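Local coordinates for protein member of DUF4221 family (Bacteroides vulgatus, PDB 3S9J) that is of unknown function but folds as a six-bladed beta-propeller of the DUF4221 family and binds sodium ions in the crystal, at residues M330-N343 with E352-N364. Residues are numbered along the deposited sequence; the frame is centred on the assembly and turned at random.
Sequences MSFVGREGLYISEN and ENKLVFTCFKIKN. With NA (sodium ion), chain C.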
HETATM    1  N   MSE A 330       1.022   2.435  -8.418  1.00 21.87           N
HETATM    2  CA  MSE A 330       0.569   1.151  -8.961  1.00 21.18           C
HETATM    3  C   MSE A 330       1.784   0.281  -9.279  1.00 23.66           C
HETATM    4  O   MSE A 330       2.315   0.288 -10.408  1.00 23.89           O
HETATM    5  CB  MSE A 330      -0.298   1.345 -10.193  1.00 20.23           C
HETATM    6  CG  MSE A 330      -1.737   1.740  -9.874  1.00 21.33           C
HETATM    7 SE   MSE A 330      -2.936   1.509 -11.383  0.75 16.59          SE
HETATM    8  CE  MSE A 330      -2.202   2.885 -12.565  1.00 21.37           C
ATOM      9  N   SER A 331       2.277  -0.394  -8.249  1.00 21.04           N
ATOM     10  CA  SER A 331       3.438  -1.270  -8.357  1.00 19.59           C
ATOM     11  C   SER A 331       3.066  -2.631  -7.757  1.00 22.29           C
ATOM     12  O   SER A 331       2.226  -2.697  -6.858  1.00 24.24           O
ATOM     13  CB  SER A 331       4.655  -0.678  -7.622  1.00 25.19           C
ATOM     14  OG  SER A 331       5.113   0.486  -8.283  1.00 23.75           O
ATOM     15  N   PHE A 332       3.674  -3.691  -8.275  1.00 21.94           N
ATOM     16  CA  PHE A 332       3.511  -5.028  -7.708  1.00 22.31           C
ATOM     17  C   PHE A 332       4.692  -5.908  -8.032  1.00 22.83           C
ATOM     18  O   PHE A 332       5.434  -5.673  -8.996  1.00 25.26           O
ATOM     19  CB  PHE A 332       2.226  -5.692  -8.199  1.00 22.94           C
ATOM     20  CG  PHE A 332       2.251  -6.148  -9.648  1.00 22.55           C
ATOM     21  CD1 PHE A 332       1.824  -5.288 -10.668  1.00 23.24           C
ATOM     22  CD2 PHE A 332       2.636  -7.438 -10.001  1.00 23.56           C
ATOM     23  CE1 PHE A 332       1.819  -5.683 -11.991  1.00 25.09           C
ATOM     24  CE2 PHE A 332       2.640  -7.850 -11.351  1.00 26.83           C
ATOM     25  CZ  PHE A 332       2.220  -6.971 -12.346  1.00 26.87           C
ATOM     26  N   VAL A 333       4.895  -6.924  -7.209  1.00 24.56           N
ATOM     27  CA  VAL A 333       5.946  -7.911  -7.497  1.00 26.19           C
ATOM     28  C   VAL A 333       5.286  -9.111  -8.163  1.00 25.85           C
ATOM     29  O   VAL A 333       4.329  -9.679  -7.622  1.00 26.00           O
ATOM     30  CB  VAL A 333       6.651  -8.374  -6.229  1.00 28.15           C
ATOM     31  CG1 VAL A 333       7.719  -9.491  -6.564  1.00 26.31           C
ATOM     32  CG2 VAL A 333       7.311  -7.179  -5.513  1.00 27.29           C
ATOM     33  N   GLY A 334       5.782  -9.473  -9.342  1.00 25.41           N
ATOM     34  CA  GLY A 334       5.374 -10.665 -10.070  1.00 26.88           C
ATOM     35  C   GLY A 334       6.482 -11.692 -10.101  1.00 28.49           C
ATOM     36  O   GLY A 334       7.577 -11.451  -9.599  1.00 29.20           O
ATOM     37  N   ARG A 335       6.208 -12.838 -10.712  1.00 28.25           N
ATOM     38  CA  ARG A 335       7.249 -13.878 -10.866  1.00 30.27           C
ATOM     39  C   ARG A 335       8.549 -13.352 -11.455  1.00 29.57           C
ATOM     40  O   ARG A 335       9.623 -13.735 -10.997  1.00 32.52           O
ATOM     41  CB  ARG A 335       6.728 -15.019 -11.732  1.00 32.46           C
ATOM     42  CG  ARG A 335       5.626 -15.834 -11.087  1.00 32.09           C
ATOM     43  CD  ARG A 335       5.031 -16.794 -12.135  1.00 37.38           C
ATOM     44  NE  ARG A 335       4.032 -17.670 -11.552  1.00 35.79           N
ATOM     45  CZ  ARG A 335       3.462 -18.703 -12.176  1.00 37.40           C
ATOM     46  NH1 ARG A 335       3.768 -19.015 -13.426  1.00 36.68           N
ATOM     47  NH2 ARG A 335       2.584 -19.438 -11.528  1.00 34.49           N
ATOM     48  N   GLU A 336       8.466 -12.482 -12.466  1.00 28.72           N
ATOM     49  CA  GLU A 336       9.635 -12.023 -13.207  1.00 33.53           C
ATOM     50  C   GLU A 336      10.380 -10.848 -12.588  1.00 33.15           C
ATOM     51  O   GLU A 336      11.547 -10.570 -12.952  1.00 30.36           O
ATOM     52  CB  GLU A 336       9.243 -11.656 -14.634  1.00 35.51           C
ATOM     53  CG  GLU A 336       8.804 -12.847 -15.502  1.00 46.08           C
ATOM     54  CD  GLU A 336       9.861 -13.941 -15.611  1.00 54.18           C
ATOM     55  OE1 GLU A 336      11.075 -13.642 -15.641  1.00 61.00           O
ATOM     56  OE2 GLU A 336       9.466 -15.116 -15.647  1.00 63.10           O
ATOM     57  N   GLY A 337       9.707 -10.128 -11.700  1.00 30.59           N
ATOM     58  CA  GLY A 337      10.339  -8.987 -11.038  1.00 28.72           C
ATOM     59  C   GLY A 337       9.381  -7.965 -10.464  1.00 27.55           C
ATOM     60  O   GLY A 337       8.209  -8.264 -10.198  1.00 27.67           O
ATOM     61  N   LEU A 338       9.900  -6.747 -10.297  1.00 28.72           N
ATOM     62  CA  LEU A 338       9.139  -5.621  -9.773  1.00 25.72           C
ATOM     63  C   LEU A 338       8.518  -4.843 -10.899  1.00 26.75           C
ATOM     64  O   LEU A 338       9.228  -4.298 -11.785  1.00 28.57           O
ATOM     65  CB  LEU A 338      10.048  -4.700  -8.950  1.00 27.06           C
ATOM     66  CG  LEU A 338       9.451  -3.390  -8.417  1.00 25.78           C
ATOM     67  CD1 LEU A 338       8.286  -3.659  -7.454  1.00 23.94           C
ATOM     68  CD2 LEU A 338      10.545  -2.515  -7.781  1.00 25.24           C
ATOM     69  N   TYR A 339       7.194  -4.789 -10.893  1.00 24.20           N
ATOM     70  CA  TYR A 339       6.472  -4.095 -11.932  1.00 23.14           C
ATOM     71  C   TYR A 339       6.029  -2.730 -11.439  1.00 22.23           C
ATOM     72  O   TYR A 339       5.412  -2.621 -10.389  1.00 23.99           O
ATOM     73  CB  TYR A 339       5.258  -4.880 -12.377  1.00 23.53           C
ATOM     74  CG  TYR A 339       5.575  -6.142 -13.162  1.00 25.63           C
ATOM     75  CD1 TYR A 339       5.852  -7.328 -12.506  1.00 30.78           C
ATOM     76  CD2 TYR A 339       5.513  -6.162 -14.538  1.00 30.05           C
ATOM     77  CE1 TYR A 339       6.108  -8.509 -13.212  1.00 30.06           C
ATOM     78  CE2 TYR A 339       5.765  -7.359 -15.260  1.00 30.29           C
ATOM     79  CZ  TYR A 339       6.067  -8.517 -14.576  1.00 31.76           C
ATOM     80  OH  TYR A 339       6.301  -9.712 -15.252  1.00 33.56           O
ATOM     81  N   ILE A 340       6.324  -1.699 -12.237  1.00 23.38           N
ATOM     82  CA  ILE A 340       5.962  -0.327 -11.914  1.00 21.24           C
ATOM     83  C   ILE A 340       5.192   0.218 -13.083  1.00 22.06           C
ATOM     84  O   ILE A 340       5.662   0.168 -14.244  1.00 23.14           O
ATOM     85  CB  ILE A 340       7.198   0.557 -11.614  1.00 23.05           C
ATOM     86  CG1 ILE A 340       8.099  -0.101 -10.564  1.00 26.85           C
ATOM     87  CG2 ILE A 340       6.788   2.006 -11.183  1.00 22.46           C
ATOM     88  CD1 ILE A 340       9.365   0.717 -10.228  1.00 25.76           C
ATOM     89  N   SER A 341       4.011   0.772 -12.798  1.00 21.00           N
ATOM     90  CA  SER A 341       3.170   1.290 -13.875  1.00 20.74           C
ATOM     91  C   SER A 341       3.794   2.475 -14.555  1.00 22.10           C
ATOM     92  O   SER A 341       4.487   3.310 -13.904  1.00 22.04           O
ATOM     93  CB  SER A 341       1.791   1.695 -13.344  1.00 21.13           C
ATOM     94  OG  SER A 341       0.988   2.314 -14.333  1.00 22.01           O
ATOM     95  N   GLU A 342       3.507   2.592 -15.855  1.00 20.46           N
ATOM     96  CA  GLU A 342       3.875   3.787 -16.649  1.00 22.39           C
ATOM     97  C   GLU A 342       2.681   4.699 -16.930  1.00 21.71           C
ATOM     98  O   GLU A 342       2.744   5.542 -17.821  1.00 23.00           O
ATOM     99  CB  GLU A 342       4.596   3.374 -17.948  1.00 24.98           C
ATOM    100  CG  GLU A 342       6.018   2.884 -17.662  1.00 30.92           C
ATOM    101  CD  GLU A 342       7.002   3.016 -18.822  1.00 40.21           C
ATOM    102  OE1 GLU A 342       6.763   3.805 -19.770  1.00 38.27           O
ATOM    103  OE2 GLU A 342       8.040   2.316 -18.768  1.00 38.71           O
ATOM    104  N   ASN A 343       1.585   4.537 -16.194  1.00 21.18           N
ATOM    105  CA  ASN A 343       0.384   5.351 -16.400  1.00 20.21           C
ATOM    106  C   ASN A 343       0.474   6.699 -15.652  1.00 21.30           C
ATOM    107  O   ASN A 343      -0.406   7.058 -14.899  1.00 21.55           O
ATOM    108  CB  ASN A 343      -0.862   4.602 -15.984  1.00 20.65           C
ATOM    109  CG  ASN A 343      -1.198   3.514 -16.954  1.00 25.32           C
ATOM    110  OD1 ASN A 343      -0.573   2.468 -16.916  1.00 25.74           O
ATOM    111  ND2 ASN A 343      -2.159   3.764 -17.847  1.00 22.48           N
ATOM    112  N   GLU A 352      -5.028   6.422 -21.511  1.00 24.47           N
ATOM    113  CA  GLU A 352      -5.929   6.088 -20.433  1.00 27.04           C
ATOM    114  C   GLU A 352      -6.563   4.705 -20.654  1.00 25.33           C
ATOM    115  O   GLU A 352      -7.066   4.134 -19.728  1.00 26.03           O
ATOM    116  CB  GLU A 352      -7.030   7.145 -20.299  1.00 30.61           C
ATOM    117  CG  GLU A 352      -7.976   7.133 -21.484  1.00 38.50           C
ATOM    118  CD  GLU A 352      -9.032   8.218 -21.443  1.00 55.76           C
ATOM    119  OE1 GLU A 352      -9.437   8.629 -20.329  1.00 55.84           O
ATOM    120  OE2 GLU A 352      -9.472   8.631 -22.548  1.00 63.06           O
ATOM    121  N   ASN A 353      -6.522   4.190 -21.877  1.00 24.86           N
ATOM    122  CA  ASN A 353      -7.105   2.847 -22.139  1.00 26.48           C
ATOM    123  C   ASN A 353      -6.075   1.764 -22.362  1.00 25.08           C
ATOM    124  O   ASN A 353      -6.325   0.776 -23.042  1.00 25.26           O
ATOM    125  CB  ASN A 353      -8.143   2.924 -23.239  1.00 30.27           C
ATOM    126  CG  ASN A 353      -9.488   3.427 -22.702  1.00 37.43           C
ATOM    127  OD1 ASN A 353      -9.968   2.996 -21.634  1.00 38.23           O
ATOM    128  ND2 ASN A 353     -10.055   4.377 -23.388  1.00 36.96           N
ATOM    129  N   LYS A 354      -4.896   1.958 -21.787  1.00 24.22           N
ATOM    130  CA  LYS A 354      -3.885   0.914 -21.739  1.00 25.86           C
ATOM    131  C   LYS A 354      -3.192   0.952 -20.385  1.00 26.93           C
ATOM    132  O   LYS A 354      -2.518   1.929 -20.055  1.00 26.56           O
ATOM    133  CB  LYS A 354      -2.866   1.112 -22.859  1.00 29.67           C
ATOM    134  CG  LYS A 354      -2.029  -0.114 -23.202  1.00 43.50           C
ATOM    135  CD  LYS A 354      -2.624  -0.978 -24.339  1.00 54.83           C
ATOM    136  CE  LYS A 354      -2.685  -0.304 -25.732  1.00 52.95           C
ATOM    137  NZ  LYS A 354      -1.372  -0.087 -26.391  1.00 55.11           N
ATOM    138  N   LEU A 355      -3.382  -0.090 -19.586  1.00 23.07           N
ATOM    139  CA  LEU A 355      -2.673  -0.220 -18.308  1.00 20.88           C
ATOM    140  C   LEU A 355      -1.313  -0.847 -18.562  1.00 23.92           C
ATOM    141  O   LEU A 355      -1.208  -1.972 -19.034  1.00 24.43           O
ATOM    142  CB  LEU A 355      -3.457  -1.019 -17.287  1.00 19.40           C
ATOM    143  CG  LEU A 355      -2.803  -1.313 -15.955  1.00 22.05           C
ATOM    144  CD1 LEU A 355      -2.509  -0.014 -15.151  1.00 20.54           C
ATOM    145  CD2 LEU A 355      -3.750  -2.271 -15.157  1.00 22.75           C
ATOM    146  N   VAL A 356      -0.249  -0.084 -18.306  1.00 21.44           N
ATOM    147  CA  VAL A 356       1.109  -0.454 -18.718  1.00 21.67           C
ATOM    148  C   VAL A 356       2.007  -0.534 -17.503  1.00 23.89           C
ATOM    149  O   VAL A 356       1.952   0.350 -16.636  1.00 24.09           O
ATOM    150  CB  VAL A 356       1.723   0.573 -19.701  1.00 23.85           C
ATOM    151  CG1 VAL A 356       3.163   0.222 -20.076  1.00 27.41           C
ATOM    152  CG2 VAL A 356       0.864   0.688 -20.967  1.00 25.41           C
ATOM    153  N   PHE A 357       2.809  -1.589 -17.453  1.00 23.32           N
ATOM    154  CA  PHE A 357       3.837  -1.782 -16.425  1.00 25.34           C
ATOM    155  C   PHE A 357       5.162  -2.122 -17.043  1.00 26.99           C
ATOM    156  O   PHE A 357       5.213  -2.835 -18.046  1.00 29.22           O
ATOM    157  CB  PHE A 357       3.472  -2.942 -15.476  1.00 23.90           C
ATOM    158  CG  PHE A 357       2.225  -2.755 -14.702  1.00 23.80           C
ATOM    159  CD1 PHE A 357       2.252  -2.141 -13.451  1.00 23.09           C
ATOM    160  CD2 PHE A 357       1.020  -3.250 -15.169  1.00 23.33           C
ATOM    161  CE1 PHE A 357       1.112  -2.001 -12.709  1.00 21.51           C
ATOM    162  CE2 PHE A 357      -0.131  -3.131 -14.423  1.00 20.58           C
ATOM    163  CZ  PHE A 357      -0.113  -2.483 -13.211  1.00 23.38           C
ATOM    164  N   THR A 358       6.251  -1.635 -16.444  1.00 25.12           N
ATOM    165  CA  THR A 358       7.575  -2.084 -16.798  1.00 26.19           C
ATOM    166  C   THR A 358       8.098  -3.007 -15.698  1.00 26.68           C
ATOM    167  O   THR A 358       7.958  -2.705 -14.513  1.00 27.04           O
ATOM    168  CB  THR A 358       8.521  -0.903 -17.017  1.00 29.60           C
ATOM    169  OG1 THR A 358       8.055  -0.159 -18.149  1.00 33.92           O
ATOM    170  CG2 THR A 358       9.944  -1.399 -17.260  1.00 29.17           C
ATOM    171  N   CYS A 359       8.680  -4.135 -16.104  1.00 27.15           N
ATOM    172  CA  CYS A 359       9.280  -5.086 -15.190  1.00 28.00           C
ATOM    173  C   CYS A 359      10.741  -4.737 -14.974  1.00 30.21           C
ATOM    174  O   CYS A 359      11.488  -4.593 -15.942  1.00 31.64           O
ATOM    175  CB  CYS A 359       9.196  -6.496 -15.779  1.00 32.31           C
ATOM    176  SG  CYS A 359       9.836  -7.768 -14.683  1.00 36.77           S
ATOM    177  N   PHE A 360      11.124  -4.583 -13.717  1.00 29.24           N
ATOM    178  CA  PHE A 360      12.502  -4.317 -13.328  1.00 30.80           C
ATOM    179  C   PHE A 360      13.124  -5.521 -12.673  1.00 33.34           C
ATOM    180  O   PHE A 360      12.590  -6.045 -11.703  1.00 31.03           O
ATOM    181  CB  PHE A 360      12.572  -3.119 -12.388  1.00 28.91           C
ATOM    182  CG  PHE A 360      12.232  -1.846 -13.071  1.00 29.78           C
ATOM    183  CD1 PHE A 360      13.220  -1.109 -13.716  1.00 30.54           C
ATOM    184  CD2 PHE A 360      10.913  -1.432 -13.160  1.00 26.41           C
ATOM    185  CE1 PHE A 360      12.905   0.054 -14.405  1.00 29.49           C
ATOM    186  CE2 PHE A 360      10.578  -0.294 -13.846  1.00 27.44           C
ATOM    187  CZ  PHE A 360      11.579   0.464 -14.490  1.00 31.39           C
ATOM    188  N   LYS A 361      14.267  -5.942 -13.224  1.00 32.99           N
ATOM    189  CA  LYS A 361      15.051  -7.061 -12.687  1.00 34.91           C
ATOM    190  C   LYS A 361      16.258  -6.561 -11.937  1.00 36.72           C
ATOM    191  O   LYS A 361      16.753  -5.468 -12.198  1.00 37.90           O
ATOM    192  CB  LYS A 361      15.472  -7.998 -13.821  1.00 37.86           C
ATOM    193  CG  LYS A 361      14.232  -8.611 -14.515  1.00 45.41           C
ATOM    194  CD  LYS A 361      14.536  -9.821 -15.360  1.00 51.20           C
ATOM    195  CE  LYS A 361      13.243 -10.590 -15.709  1.00 50.29           C
ATOM    196  NZ  LYS A 361      13.071 -11.835 -14.871  1.00 48.76           N
ATOM    197  N   ILE A 362      16.734  -7.378 -11.001  1.00 38.37           N
ATOM    198  CA  ILE A 362      17.898  -7.059 -10.185  1.00 39.16           C
ATOM    199  C   ILE A 362      19.120  -7.528 -10.946  1.00 40.83           C
ATOM    200  O   ILE A 362      19.203  -8.699 -11.289  1.00 42.89           O
ATOM    201  CB  ILE A 362      17.837  -7.805  -8.846  1.00 40.74           C
ATOM    202  CG1 ILE A 362      16.592  -7.387  -8.060  1.00 43.04           C
ATOM    203  CG2 ILE A 362      19.104  -7.575  -8.030  1.00 40.97           C
ATOM    204  CD1 ILE A 362      16.329  -8.234  -6.855  1.00 41.06           C
ATOM    205  N   LYS A 363      20.040  -6.620 -11.238  1.00 42.60           N
ATOM    206  CA  LYS A 363      21.305  -6.971 -11.925  1.00 44.83           C
ATOM    207  C   LYS A 363      22.510  -6.510 -11.098  1.00 46.82           C
ATOM    208  O   LYS A 363      22.444  -5.485 -10.423  1.00 44.14           O
ATOM    209  CB  LYS A 363      21.363  -6.305 -13.300  1.00 44.98           C
ATOM    210  CG  LYS A 363      20.213  -6.655 -14.270  1.00 51.51           C
ATOM    211  CD  LYS A 363      20.157  -8.143 -14.647  1.00 61.31           C
ATOM    212  CE  LYS A 363      19.142  -8.399 -15.775  1.00 65.17           C
ATOM    213  NZ  LYS A 363      18.661  -9.822 -15.820  1.00 71.42           N
ATOM    214  N   ASN A 364      23.624  -7.242 -11.166  1.00 51.77           N
ATOM    215  CA  ASN A 364      24.860  -6.793 -10.507  1.00 54.83           C
ATOM    216  C   ASN A 364      25.278  -5.447 -11.101  1.00 55.47           C
ATOM    217  O   ASN A 364      25.241  -5.284 -12.318  1.00 57.17           O
ATOM    218  CB  ASN A 364      25.985  -7.822 -10.677  1.00 58.49           C
ATOM    219  CG  ASN A 364      25.781  -9.078  -9.825  1.00 63.50           C
ATOM    220  OD1 ASN A 364      24.733  -9.279  -9.197  1.00 62.63           O
ATOM    221  ND2 ASN A 364      26.798  -9.931  -9.804  1.00 75.69           N
TER
HETATM  222 NA    NA C 401     -11.005   2.670 -19.275  1.00 25.09          NA
HETATM  223  O   HOH W   1      -9.431   4.243 -18.357  1.00 21.79           O
HETATM  224  O   HOH W   2     -13.021   3.670 -17.833  1.00 37.54           O
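Phe357 projects from strand 354-364 into a hollow formed by Phe332, Tyr339, Ser341 and the backbone of Met330. The edge of the Phe332 ring, led by CE1, stands over the centre of the Phe357 face in a T-shaped stack, centroids 5.0 Å apart and planes at 81°. Met330 O meets the edge of the Phe357 ring at CE1, while Tyr339 CB lies over a face of Phe332, so the three aromatic side chains interlock on one face, across neighbouring strands. Farther along this face, Cys359 CB and SG both sit over one side of the Tyr339 ring, SG 4.1 Å from its centroid; the SG, anti to the backbone N (chi1 -177°), also packs against the backbone carbonyl of Glu336. Leu355 CD1 fills the dip between the selenomethionine tip of Met330 and Asn343 OD1. On the other face, Ile340 CD1 rests against Phe360 CE2 at 3.9 Å, the two side chains crossing at about a right angle.

Leu338 pairs with Phe360 and Ile340 with Thr358, each through two backbone hydrogen bonds, and polar side chains fasten both ends. Beyond the last bridge, the side-chain amide of Asn343 stands in for a backbone peptide: its OD1 takes Val356 N at 2.9 Å on an in-plane lone pair, nearly straight at 177°, and ND2 gives to Lys354 O. Thr358 OG1 donates to Glu342 OE2 from above the carboxylate plane, 2.6 Å away. At the tight turn, Lys361 NZ bonds Glu336 O and, in a salt bridge, OE1, which Lys14 of strand 8-19 shares. The N-terminal strand 8-19 flanks 354-364 on its other edge, joining both chain ends in one four-stranded antiparallel blade, the "Velcro" closure of a beta-propeller.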